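Local coordinates for protein putative TetR-family transcriptional regulator (Rhodococcus sp., PDB 2G3B) that probably binds cis-regulatory DNA and regulates transcription, as a two-subunit repressor of the TetR family, at residues E3-I8 with Y41-D46; N59-A64 with V94-L99; A106-V109 with L114-P117; S127-A132 with P150-M155. One frame throughout, in Å; residues are numbered along the deposited sequence. Where two conformers were deposited one is given.

Contact 1: residues E3-I8 with Y41-D46; sequences ERRDAI and YYHFKD
Arg5 and His43 mark the closest approach of the two backbones, their CA atoms 7.3 Å apart, where the first helix of the chain (2-23) passes the last turn of helix 37-44. That second helix closes the predicted helix-turn-helix of this TetR-type DNA-binding domain and ends at Phe44; Lys45, the first residue beyond it, takes a positive phi. Arg5 carries the contact. Its CG methylene sits over the centre of the His43 imidazole, 3.6 Å from the ring centroid and 14° off the normal, a CH-pi contact. The chain then bends at chi3 (90°) and brings the guanidinium back over CB of His43, its plane turned 50° from the imidazole. NH1 of Arg5 comes to 3.0 Å from ND1 of His43, and NH2 lies 3.9 Å from CE2 of Phe44. Deeper in, CG2 of Ile8 packs 3.7 Å from CE1 of Phe44, while CD1 of Ile8 meets the edge of the ring. Leu50 of helix 47-66 touches both side chains. A serine in place of Arg5 would probably leave one face of the His43 ring without its methylene cover and the CE2 side of Phe44 without its guanidinium neighbour. The contact thus grades from a partly exposed arginine-histidine layer to an apolar floor, and the nearby guanidinium would be expected to disfavour protonation of His43.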
loop_
_atom_site.group_PDB
_atom_site.type_symbol
_atom_site.label_atom_id
_atom_site.label_comp_id
_atom_site.label_asym_id
_atom_site.label_seq_id
_atom_site.Cartn_x
_atom_site.Cartn_y
_atom_site.Cartn_z
ATOM N N GLU A 3 29.587 1.974 13.015
ATOM C CA GLU A 3 28.826 1.314 14.079
ATOM C C GLU A 3 27.796 2.281 14.684
ATOM O O GLU A 3 26.703 1.873 15.064
ATOM C CB GLU A 3 29.761 0.806 15.187
ATOM C CG GLU A 3 29.084 0.404 16.515
ATOM C CD GLU A 3 30.101 0.176 17.659
ATOM O OE1 GLU A 3 30.210 1.042 18.565
ATOM O OE2 GLU A 3 30.793 -0.866 17.637
ATOM N N ARG A 4 28.142 3.559 14.757
ATOM C CA ARG A 4 27.226 4.530 15.363
ATOM C C ARG A 4 26.126 4.980 14.385
ATOM O O ARG A 4 24.992 5.179 14.794
ATOM C CB ARG A 4 27.991 5.722 15.967
ATOM C CG ARG A 4 28.959 5.343 17.099
ATOM C CD ARG A 4 29.474 6.605 17.826
ATOM N NE ARG A 4 30.242 7.525 16.958
ATOM C CZ ARG A 4 30.966 8.581 17.369
ATOM N NH1 ARG A 4 31.065 8.921 18.662
ATOM N NH2 ARG A 4 31.585 9.328 16.462
ATOM N N ARG A 5 26.472 5.155 13.112
ATOM C CA ARG A 5 25.474 5.431 12.067
ATOM C C ARG A 5 24.440 4.297 12.037
ATOM O O ARG A 5 23.256 4.569 12.058
ATOM C CB ARG A 5 26.117 5.590 10.686
ATOM C CG ARG A 5 26.838 6.900 10.517
ATOM C CD ARG A 5 27.513 7.004 9.167
ATOM N NE ARG A 5 26.639 7.606 8.148
ATOM C CZ ARG A 5 26.881 8.766 7.519
ATOM N NH1 ARG A 5 27.986 9.479 7.781
ATOM N NH2 ARG A 5 26.020 9.226 6.611
ATOM N N ASP A 6 24.906 3.048 12.024
ATOM C CA ASP A 6 24.028 1.858 12.076
ATOM C C ASP A 6 23.094 1.838 13.298
ATOM O O ASP A 6 21.923 1.505 13.154
ATOM C CB ASP A 6 24.881 0.576 12.052
ATOM C CG ASP A 6 24.030 -0.723 12.123
ATOM O OD1 ASP A 6 23.710 -1.283 11.045
ATOM O OD2 ASP A 6 23.672 -1.179 13.250
ATOM N N ALA A 7 23.606 2.202 14.491
ATOM C CA ALA A 7 22.777 2.299 15.702
ATOM C C ALA A 7 21.719 3.373 15.558
ATOM O O ALA A 7 20.573 3.189 15.965
ATOM C CB ALA A 7 23.655 2.579 16.984
ATOM N N ILE A 8 22.089 4.504 14.963
ATOM C CA ILE A 8 21.131 5.580 14.781
ATOM C C ILE A 8 19.974 5.112 13.857
ATOM O O ILE A 8 18.782 5.377 14.126
ATOM C CB ILE A 8 21.780 6.886 14.207
ATOM C CG1 ILE A 8 22.635 7.575 15.298
ATOM C CG2 ILE A 8 20.693 7.841 13.740
ATOM C CD1 ILE A 8 23.703 8.590 14.736
ATOM N N TYR A 41 23.158 14.803 13.859
ATOM C CA TYR A 41 23.192 15.900 12.903
ATOM C C TYR A 41 24.476 15.991 12.085
ATOM O O TYR A 41 24.439 16.380 10.909
ATOM C CB TYR A 41 22.999 17.239 13.584
ATOM C CG TYR A 41 21.649 17.419 14.230
ATOM C CD1 TYR A 41 20.482 17.274 13.510
ATOM C CD2 TYR A 41 21.552 17.826 15.565
ATOM C CE1 TYR A 41 19.239 17.465 14.110
ATOM C CE2 TYR A 41 20.297 18.030 16.178
ATOM C CZ TYR A 41 19.170 17.860 15.449
ATOM O OH TYR A 41 17.951 18.088 16.038
ATOM N N TYR A 42 25.606 15.664 12.707
ATOM C CA TYR A 42 26.851 15.541 11.950
ATOM C C TYR A 42 26.748 14.525 10.798
ATOM O O TYR A 42 27.196 14.798 9.684
ATOM C CB TYR A 42 28.018 15.190 12.861
ATOM C CG TYR A 42 29.355 15.245 12.139
ATOM C CD1 TYR A 42 29.908 16.480 11.695
ATOM C CD2 TYR A 42 30.071 14.079 11.894
ATOM C CE1 TYR A 42 31.148 16.518 11.006
ATOM C CE2 TYR A 42 31.277 14.112 11.196
ATOM C CZ TYR A 42 31.810 15.325 10.774
ATOM O OH TYR A 42 33.017 15.334 10.112
ATOM N N HIS A 43 26.179 13.351 11.057
ATOM C CA HIS A 43 26.118 12.341 9.963
ATOM C C HIS A 43 25.006 12.550 8.986
ATOM O O HIS A 43 25.140 12.170 7.833
ATOM C CB HIS A 43 25.974 10.912 10.510
ATOM C CG HIS A 43 27.205 10.415 11.190
ATOM N ND1 HIS A 43 28.443 10.442 10.582
ATOM C CD2 HIS A 43 27.399 9.875 12.418
ATOM C CE1 HIS A 43 29.353 9.965 11.416
ATOM N NE2 HIS A 43 28.745 9.605 12.533
ATOM N N PHE A 44 23.870 13.062 9.444
ATOM C CA PHE A 44 22.652 13.068 8.611
ATOM C C PHE A 44 22.111 14.474 8.307
ATOM O O PHE A 44 21.179 14.630 7.531
ATOM C CB PHE A 44 21.593 12.181 9.272
ATOM C CG PHE A 44 22.063 10.751 9.464
ATOM C CD1 PHE A 44 22.347 10.259 10.744
ATOM C CD2 PHE A 44 22.247 9.900 8.353
ATOM C CE1 PHE A 44 22.795 8.927 10.916
ATOM C CE2 PHE A 44 22.706 8.565 8.521
ATOM C CZ PHE A 44 22.962 8.090 9.798
ATOM N N LYS A 45 22.720 15.470 8.949
ATOM C CA LYS A 45 22.515 16.910 8.736
ATOM C C LYS A 45 21.263 17.446 9.384
ATOM O O LYS A 45 21.311 18.467 10.088
ATOM C CB LYS A 45 22.533 17.305 7.242
ATOM C CG LYS A 45 22.482 18.818 7.054
ATOM C CD LYS A 45 22.198 19.247 5.613
ATOM C CE LYS A 45 22.200 20.780 5.524
ATOM N NZ LYS A 45 21.216 21.145 4.464
ATOM N N ASP A 46 20.146 16.794 9.098
ATOM C CA ASP A 46 18.832 17.302 9.486
ATOM C C ASP A 46 17.820 16.147 9.468
ATOM O O ASP A 46 18.170 14.973 9.168
ATOM C CB ASP A 46 18.398 18.506 8.599
ATOM C CG ASP A 46 18.480 18.196 7.117
ATOM O OD1 ASP A 46 18.485 16.989 6.772
ATOM O OD2 ASP A 46 18.558 19.150 6.316
#

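Contact 2: residues N59-A64 with V94-L99; sequences NDRARA and VVENSL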
loop_
_atom_site.group_PDB
_atom_site.type_symbol
_atom_site.label_atom_id
_atom_site.label_comp_id
_atom_site.label_asym_id
_atom_site.label_seq_id
_atom_site.Cartn_x
_atom_site.Cartn_y
_atom_site.Cartn_z
ATOM N N ASN A 59 15.680 -0.491 3.276
ATOM C CA ASN A 59 15.814 -1.174 1.951
ATOM C C ASN A 59 17.017 -2.131 1.913
ATOM O O ASN A 59 16.897 -3.257 1.417
ATOM C CB ASN A 59 15.921 -0.179 0.802
ATOM C CG ASN A 59 15.844 -0.863 -0.596
ATOM O OD1 ASN A 59 14.965 -1.677 -0.835
ATOM N ND2 ASN A 59 16.806 -0.590 -1.443
ATOM N N ASP A 60 18.162 -1.682 2.423
ATOM C CA ASP A 60 19.320 -2.551 2.613
ATOM C C ASP A 60 19.029 -3.763 3.479
ATOM O O ASP A 60 19.447 -4.853 3.138
ATOM C CB ASP A 60 20.512 -1.790 3.213
ATOM C CG ASP A 60 21.123 -0.799 2.223
ATOM O OD1 ASP A 60 20.796 -0.851 1.010
ATOM O OD2 ASP A 60 21.913 0.039 2.646
ATOM N N ARG A 61 18.320 -3.567 4.586
ATOM C CA ARG A 61 17.894 -4.679 5.431
ATOM C C ARG A 61 16.957 -5.669 4.690
ATOM O O ARG A 61 17.121 -6.908 4.821
ATOM C CB ARG A 61 17.208 -4.137 6.694
ATOM C CG ARG A 61 17.368 -5.022 7.916
ATOM C CD ARG A 61 17.233 -4.237 9.241
ATOM N NE ARG A 61 15.905 -3.630 9.374
ATOM C CZ ARG A 61 15.455 -3.097 10.492
ATOM N NH1 ARG A 61 16.265 -3.083 11.570
ATOM N NH2 ARG A 61 14.224 -2.572 10.524
ATOM N N ALA A 62 15.984 -5.126 3.944
ATOM C CA ALA A 62 15.007 -5.935 3.175
ATOM C C ALA A 62 15.740 -6.712 2.093
ATOM O O ALA A 62 15.479 -7.888 1.887
ATOM C CB ALA A 62 13.972 -5.023 2.528
ATOM N N ARG A 63 16.646 -6.043 1.397
ATOM C CA ARG A 63 17.512 -6.711 0.417
ATOM C C ARG A 63 18.224 -7.954 0.925
ATOM O O ARG A 63 18.262 -8.954 0.208
ATOM C CB ARG A 63 18.501 -5.751 -0.218
ATOM C CG ARG A 63 19.021 -6.279 -1.566
ATOM C CD ARG A 63 19.765 -5.242 -2.361
ATOM N NE ARG A 63 20.790 -4.579 -1.567
ATOM C CZ ARG A 63 20.688 -3.363 -1.036
ATOM N NH1 ARG A 63 19.594 -2.618 -1.235
ATOM N NH2 ARG A 63 21.702 -2.898 -0.305
ATOM N N ALA A 64 18.785 -7.905 2.136
ATOM C CA ALA A 64 19.347 -9.103 2.773
ATOM C C ALA A 64 18.332 -10.267 2.872
ATOM O O ALA A 64 18.709 -11.431 2.692
ATOM C CB ALA A 64 19.894 -8.770 4.157
ATOM N N VAL A 94 11.708 -8.330 9.639
ATOM C CA VAL A 94 10.898 -8.184 8.437
ATOM C C VAL A 94 9.610 -7.467 8.756
ATOM O O VAL A 94 9.164 -6.634 7.969
ATOM C CB VAL A 94 10.660 -9.574 7.726
ATOM C CG1 VAL A 94 9.717 -9.464 6.530
ATOM C CG2 VAL A 94 12.019 -10.163 7.247
ATOM N N VAL A 95 9.016 -7.763 9.922
ATOM C CA VAL A 95 7.761 -7.115 10.306
ATOM C C VAL A 95 8.057 -5.637 10.527
ATOM O O VAL A 95 7.316 -4.735 10.083
ATOM C CB VAL A 95 7.159 -7.752 11.609
ATOM C CG1 VAL A 95 6.078 -6.875 12.227
ATOM C CG2 VAL A 95 6.586 -9.140 11.295
ATOM N N GLU A 96 9.114 -5.384 11.295
ATOM C CA GLU A 96 9.482 -3.989 11.554
ATOM C C GLU A 96 9.783 -3.224 10.273
ATOM O O GLU A 96 9.329 -2.095 10.117
ATOM C CB GLU A 96 10.647 -3.913 12.514
ATOM C CG GLU A 96 10.871 -2.460 12.935
ATOM C CD GLU A 96 12.122 -2.301 13.691
ATOM O OE1 GLU A 96 13.189 -2.313 13.055
ATOM O OE2 GLU A 96 12.043 -2.227 14.929
ATOM N N ASN A 97 10.566 -3.791 9.366
ATOM C CA ASN A 97 10.883 -3.100 8.104
ATOM C C ASN A 97 9.593 -2.733 7.393
ATOM O O ASN A 97 9.455 -1.665 6.832
ATOM C CB ASN A 97 11.533 -4.065 7.066
ATOM C CG ASN A 97 13.027 -4.137 7.188
ATOM O OD1 ASN A 97 13.649 -3.315 7.901
ATOM N ND2 ASN A 97 13.649 -5.135 6.477
ATOM N N SER A 98 8.673 -3.703 7.397
ATOM C CA SER A 98 7.389 -3.566 6.734
ATOM C C SER A 98 6.495 -2.475 7.348
ATOM O O SER A 98 5.933 -1.650 6.601
ATOM C CB SER A 98 6.733 -4.954 6.676
ATOM O OG SER A 98 5.555 -4.839 5.952
ATOM N N LEU A 99 6.400 -2.434 8.694
ATOM C CA LEU A 99 5.720 -1.373 9.387
ATOM C C LEU A 99 6.289 0.000 9.066
ATOM O O LEU A 99 5.508 0.929 8.825
ATOM C CB LEU A 99 5.733 -1.562 10.926
ATOM C CG LEU A 99 4.930 -2.730 11.454
ATOM C CD1 LEU A 99 5.466 -3.121 12.875
ATOM C CD2 LEU A 99 3.395 -2.315 11.449
HETATM O O HOH W 1 15.559 -1.654 14.011
#
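Arg61 reaches from helix 47-66 to two neighbouring residues of helix 92-110, Glu96 and Asn97, and so ties the helix leading out of the DNA-binding domain to the all-helical C-terminal domain of this TetR-type fold. The grip on Asn97 is side-on: NE and NH2 of Arg61 both donate to OD1, at 2.7 Å from NE and 2.8 Å from NH2. OD1 lies almost in the guanidinium plane, yet both donors stand on the same face of the amide, whose plane is turned 37° from the guanidinium. NH2 of Arg61 also forms a salt bridge with OE1 of Glu96 at 2.7 Å, taking the anti lone pair of that oxygen. The bend of the arginine at chi3 (62°) turns its NE edge to the amide, while Glu96, with CG anti to its backbone N, runs out extended to meet NH2.

Beyond this first shell, OE2 of Glu96 is hydrogen-bonded to Thr14 of helix 2-23, and Ala13 of the same helix packs on both Arg61 and Glu96, so three helices meet around the charged pair. The ND2 end of Asn97 rests beside Ala62, 4.0 Å from its CB; here the CA atoms of Ala62 and Asn97 are 7.0 Å apart. The helix axes approach to 10.1 Å at -140°, a separation wide enough for polar side chains to span. One water completes the ring of bonds, accepting from NH1 of Arg61 at 2.9 Å and donating to OE1 of Glu96.

Contact 3: residues A106-V109 with L114-P117; sequences ASAV and LRDP
Arg115 leaves its backbone with CG opposite the carbonyl carbon (chi1 -70°) and then runs fully extended through chi2 and chi3 (175° and 177°), a straight arm that carries its guanidinium across to the carbonyls of Ala108 and Val109. This is the tight connection between two consecutive helices of the all-helical C-terminal domain of the TetR-family fold: helix 92-110 ends, the chain turns back and helix 115-139 begins. NE donates to O of Ala108 at 2.9 Å, nearly along the C=O axis, and NH2 to O of Val109 at 2.6 Å. Each carbonyl thus meets a separate nitrogen at the edge of the guanidinium. Because these carbonyls belong to the final turn of helix 92-110, the positive group should sit favourably at the negative end of the helix dipole, although Lys169 of the second subunit, a like charge, lies close to NH1. A methionine replacing Arg115 would probably leave both carbonyls without these donors. Beside this polar pair, CB of Ala108 packs 3.8 Å from CB of Leu114, where the CA atoms come within 5.1 Å. Leu114 also touches Leu55 of helix 47-66, and Cys168 of the second subunit packs on Ala108 and Arg115, placing the connection at the dimer interface. CD1 of Leu114 meets CB of Ser107 at 3.9 Å.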
loop_
_atom_site.group_PDB
_atom_site.type_symbol
_atom_site.label_atom_id
_atom_site.label_comp_id
_atom_site.label_asym_id
_atom_site.label_seq_id
_atom_site.Cartn_x
_atom_site.Cartn_y
_atom_site.Cartn_z
ATOM N N ALA A 106 2.701 5.918 3.477
ATOM C CA ALA A 106 1.493 6.659 3.834
ATOM C C ALA A 106 1.781 8.130 4.102
ATOM O O ALA A 106 1.016 9.011 3.702
ATOM C CB ALA A 106 0.779 6.006 5.099
ATOM N N SER A 107 2.903 8.417 4.747
ATOM C CA SER A 107 3.209 9.807 5.134
ATOM C C SER A 107 3.633 10.667 3.969
ATOM O O SER A 107 3.397 11.869 3.984
ATOM C CB SER A 107 4.305 9.837 6.210
ATOM O OG SER A 107 3.781 9.381 7.460
ATOM N N ALA A 108 4.292 10.076 2.977
ATOM C CA ALA A 108 4.816 10.846 1.838
ATOM C C ALA A 108 3.687 11.454 1.000
ATOM O O ALA A 108 3.933 12.346 0.196
ATOM C CB ALA A 108 5.734 9.990 0.994
ATOM N N VAL A 109 2.462 10.983 1.211
ATOM C CA VAL A 109 1.276 11.519 0.512
ATOM C C VAL A 109 1.085 12.965 0.922
ATOM O O VAL A 109 0.874 13.874 0.086
ATOM C CB VAL A 109 -0.007 10.686 0.787
ATOM C CG1 VAL A 109 -1.252 11.387 0.186
ATOM C CG2 VAL A 109 0.135 9.280 0.232
ATOM N N LEU A 114 9.362 13.927 1.759
ATOM C CA LEU A 114 9.625 12.489 1.836
ATOM C C LEU A 114 9.563 11.818 0.462
ATOM O O LEU A 114 10.033 10.693 0.256
ATOM C CB LEU A 114 8.562 11.846 2.733
ATOM C CG LEU A 114 8.957 11.506 4.167
ATOM C CD1 LEU A 114 7.841 10.637 4.830
ATOM C CD2 LEU A 114 10.291 10.694 4.028
ATOM N N ARG A 115 8.927 12.498 -0.480
ATOM C CA ARG A 115 8.564 11.863 -1.782
ATOM C C ARG A 115 9.772 11.515 -2.602
ATOM O O ARG A 115 9.855 10.372 -3.134
ATOM C CB ARG A 115 7.619 12.766 -2.595
ATOM C CG ARG A 115 6.231 12.850 -1.990
ATOM C CD ARG A 115 5.411 13.852 -2.778
ATOM N NE ARG A 115 4.039 13.874 -2.242
ATOM C CZ ARG A 115 3.056 14.579 -2.784
ATOM N NH1 ARG A 115 3.287 15.325 -3.880
ATOM N NH2 ARG A 115 1.852 14.544 -2.240
ATOM N N ASP A 116 10.717 12.464 -2.718
ATOM C CA ASP A 116 11.920 12.214 -3.559
ATOM C C ASP A 116 12.800 11.065 -2.998
ATOM O O ASP A 116 13.159 10.155 -3.727
ATOM C CB ASP A 116 12.756 13.496 -3.777
ATOM C CG ASP A 116 12.164 14.399 -4.860
ATOM O OD1 ASP A 116 11.215 13.983 -5.571
ATOM O OD2 ASP A 116 12.672 15.503 -5.028
ATOM N N PRO A 117 13.153 11.103 -1.707
ATOM C CA PRO A 117 13.888 9.937 -1.193
ATOM C C PRO A 117 13.130 8.606 -1.337
ATOM O O PRO A 117 13.743 7.612 -1.712
ATOM C CB PRO A 117 14.114 10.251 0.323
ATOM C CG PRO A 117 13.722 11.611 0.522
ATOM C CD PRO A 117 13.015 12.172 -0.694
#

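Contact 4: residues S127-A132 with P150-M155; sequences SEIADA and PTAVTM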
loop_
_atom_site.group_PDB
_atom_site.type_symbol
_atom_site.label_atom_id
_atom_site.label_comp_id
_atom_site.label_asym_id
_atom_site.label_seq_id
_atom_site.Cartn_x
_atom_site.Cartn_y
_atom_site.Cartn_z
ATOM N N SER A 127 14.313 -1.905 -9.436
ATOM C CA SER A 127 15.412 -2.236 -10.335
ATOM C C SER A 127 15.970 -3.632 -10.124
ATOM O O SER A 127 16.366 -4.291 -11.087
ATOM C CB SER A 127 16.515 -1.165 -10.232
ATOM O OG SER A 127 17.486 -1.351 -11.219
ATOM N N GLU A 128 15.991 -4.116 -8.877
ATOM C CA GLU A 128 16.456 -5.495 -8.632
ATOM C C GLU A 128 15.526 -6.452 -9.319
ATOM O O GLU A 128 15.964 -7.426 -9.927
ATOM C CB GLU A 128 16.414 -5.854 -7.142
ATOM C CG GLU A 128 17.141 -4.941 -6.237
ATOM C CD GLU A 128 16.935 -5.345 -4.721
ATOM O OE1 GLU A 128 16.348 -6.416 -4.437
ATOM O OE2 GLU A 128 17.343 -4.587 -3.841
ATOM N N ILE A 129 14.226 -6.173 -9.226
ATOM C CA ILE A 129 13.222 -7.024 -9.845
ATOM C C ILE A 129 13.237 -6.899 -11.372
ATOM O O ILE A 129 13.234 -7.920 -12.085
ATOM C CB ILE A 129 11.805 -6.704 -9.323
ATOM C CG1 ILE A 129 11.682 -6.984 -7.813
ATOM C CG2 ILE A 129 10.766 -7.527 -10.099
ATOM C CD1 ILE A 129 11.825 -8.500 -7.471
ATOM N N ALA A 130 13.258 -5.665 -11.894
ATOM C CA ALA A 130 13.391 -5.456 -13.351
ATOM C C ALA A 130 14.620 -6.165 -13.897
ATOM O O ALA A 130 14.550 -6.816 -14.924
ATOM C CB ALA A 130 13.480 -3.952 -13.679
ATOM N N ASP A 131 15.769 -6.015 -13.247
ATOM C CA ASP A 131 16.971 -6.639 -13.785
ATOM C C ASP A 131 16.824 -8.154 -13.853
ATOM O O ASP A 131 17.261 -8.780 -14.808
ATOM C CB ASP A 131 18.190 -6.282 -12.940
ATOM C CG ASP A 131 19.476 -6.876 -13.499
ATOM O OD1 ASP A 131 19.837 -6.594 -14.663
ATOM O OD2 ASP A 131 20.164 -7.609 -12.776
ATOM N N ALA A 132 16.238 -8.738 -12.807
ATOM C CA ALA A 132 15.986 -10.175 -12.802
ATOM C C ALA A 132 15.185 -10.593 -14.009
ATOM O O ALA A 132 15.532 -11.575 -14.696
ATOM C CB ALA A 132 15.281 -10.606 -11.460
ATOM N N PRO A 150 7.543 -1.979 -16.150
ATOM C CA PRO A 150 6.169 -2.073 -15.627
ATOM C C PRO A 150 5.853 -3.291 -14.789
ATOM O O PRO A 150 5.122 -3.173 -13.803
ATOM C CB PRO A 150 5.328 -2.079 -16.908
ATOM C CG PRO A 150 6.157 -1.258 -17.813
ATOM C CD PRO A 150 7.528 -1.725 -17.597
ATOM N N THR A 151 6.362 -4.448 -15.180
ATOM C CA THR A 151 6.174 -5.687 -14.432
ATOM C C THR A 151 6.779 -5.593 -13.013
ATOM O O THR A 151 6.168 -6.025 -12.027
ATOM C CB THR A 151 6.745 -6.879 -15.207
ATOM O OG1 THR A 151 6.107 -6.950 -16.516
ATOM C CG2 THR A 151 6.423 -8.185 -14.494
ATOM N N ALA A 152 7.968 -5.012 -12.927
ATOM C CA ALA A 152 8.688 -4.882 -11.661
ATOM C C ALA A 152 7.969 -3.875 -10.810
ATOM O O ALA A 152 7.827 -4.080 -9.608
ATOM C CB ALA A 152 10.126 -4.426 -11.925
ATOM N N VAL A 153 7.482 -2.803 -11.432
ATOM C CA VAL A 153 6.678 -1.796 -10.719
ATOM C C VAL A 153 5.439 -2.480 -10.141
ATOM O O VAL A 153 5.090 -2.313 -8.961
ATOM C CB VAL A 153 6.255 -0.597 -11.628
ATOM C CG1 VAL A 153 5.144 0.251 -10.943
ATOM C CG2 VAL A 153 7.485 0.299 -11.944
ATOM N N THR A 154 4.775 -3.264 -10.984
ATOM C CA THR A 154 3.564 -3.948 -10.603
ATOM C C THR A 154 3.769 -4.995 -9.482
ATOM O O THR A 154 3.012 -5.053 -8.514
ATOM C CB THR A 154 2.941 -4.542 -11.898
ATOM O OG1 THR A 154 2.594 -3.442 -12.698
ATOM C CG2 THR A 154 1.708 -5.316 -11.607
HETATM N N MSE A 155 4.806 -5.809 -9.609
HETATM C CA MSE A 155 5.045 -6.832 -8.605
HETATM C C MSE A 155 5.398 -6.227 -7.269
HETATM O O MSE A 155 4.907 -6.678 -6.240
HETATM C CB MSE A 155 6.134 -7.784 -9.050
HETATM C CG MSE A 155 5.647 -8.724 -10.115
HETATM SE SE MSE A 155 7.042 -9.783 -10.904
HETATM C CE MSE A 155 8.463 -9.477 -9.625
#
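The carbonyl oxygen of Pro150 accepts twice within helix 148-167, from the backbone N of Thr154 and from its OG1, each at 2.8 Å and from opposite faces of the carbonyl plane. Both bonds lie within that helix and take no part in its crossing with helix 115-139. Across the contact itself no hydrogen bond forms; the helices meet through small apolar groups. Ala152 is central to it. Its CB points toward helix 115-139 and lies 3.4 Å from the backbone N of Ala130, 3.8 Å from CB of Ala130 and 3.7 Å from CG2 of Ile129. With so little side chain between them, the CA atoms of Ala130 and Ala152 come within 5.0 Å, and the axes approach to 8.2 Å at a crossing angle of 132°.

Ile129 has CG2 anti to its backbone N, with CG1 at chi1 -63°; this places CG2 beside the alanine methyl. Met155, a selenomethionine modelled in two conformers, lies on the same flank as Ile129, but the position of its terminal CE is doubtful. Leu84 of helix 76-86 packs on both Ile129 and Met155 and extends the apolar layer, while Val126, also of helix 115-139, packs on Ala152. His179 of the second subunit packs on Pro150, Val153 and Thr154, so helix 148-167 lies between the core of its own chain and the dimer partner. The chemistry of the crossing is wholly apolar: small alanines allow the close approach, and dispersion and the exclusion of water would supply the cohesion.

Contacts 3 and 4 are buried and lie in the C-terminal domain, sharing helix 115-139; both touch the second subunit, which contact 2 reaches through Leu99. Contacts 1 and 2 are partly buried, and each is carried by a partly exposed arginine. Contact 1 sits in the DNA-binding region, its centre about 31 Å from that of contact 4, on opposite sides of the chain's centre. Contact 2 lies only about 5 Å from that centre and joins the two domains by a salt bridge and hydrogen bonds to an amide. Helix 92-110 serves contacts 2 and 3. Contact 1 instead sets an arginine methylene over a histidine ring, with Ile-Phe packing beneath; contact 3 pairs guanidinium with backbone carbonyls, and contact 4 is alanine packing.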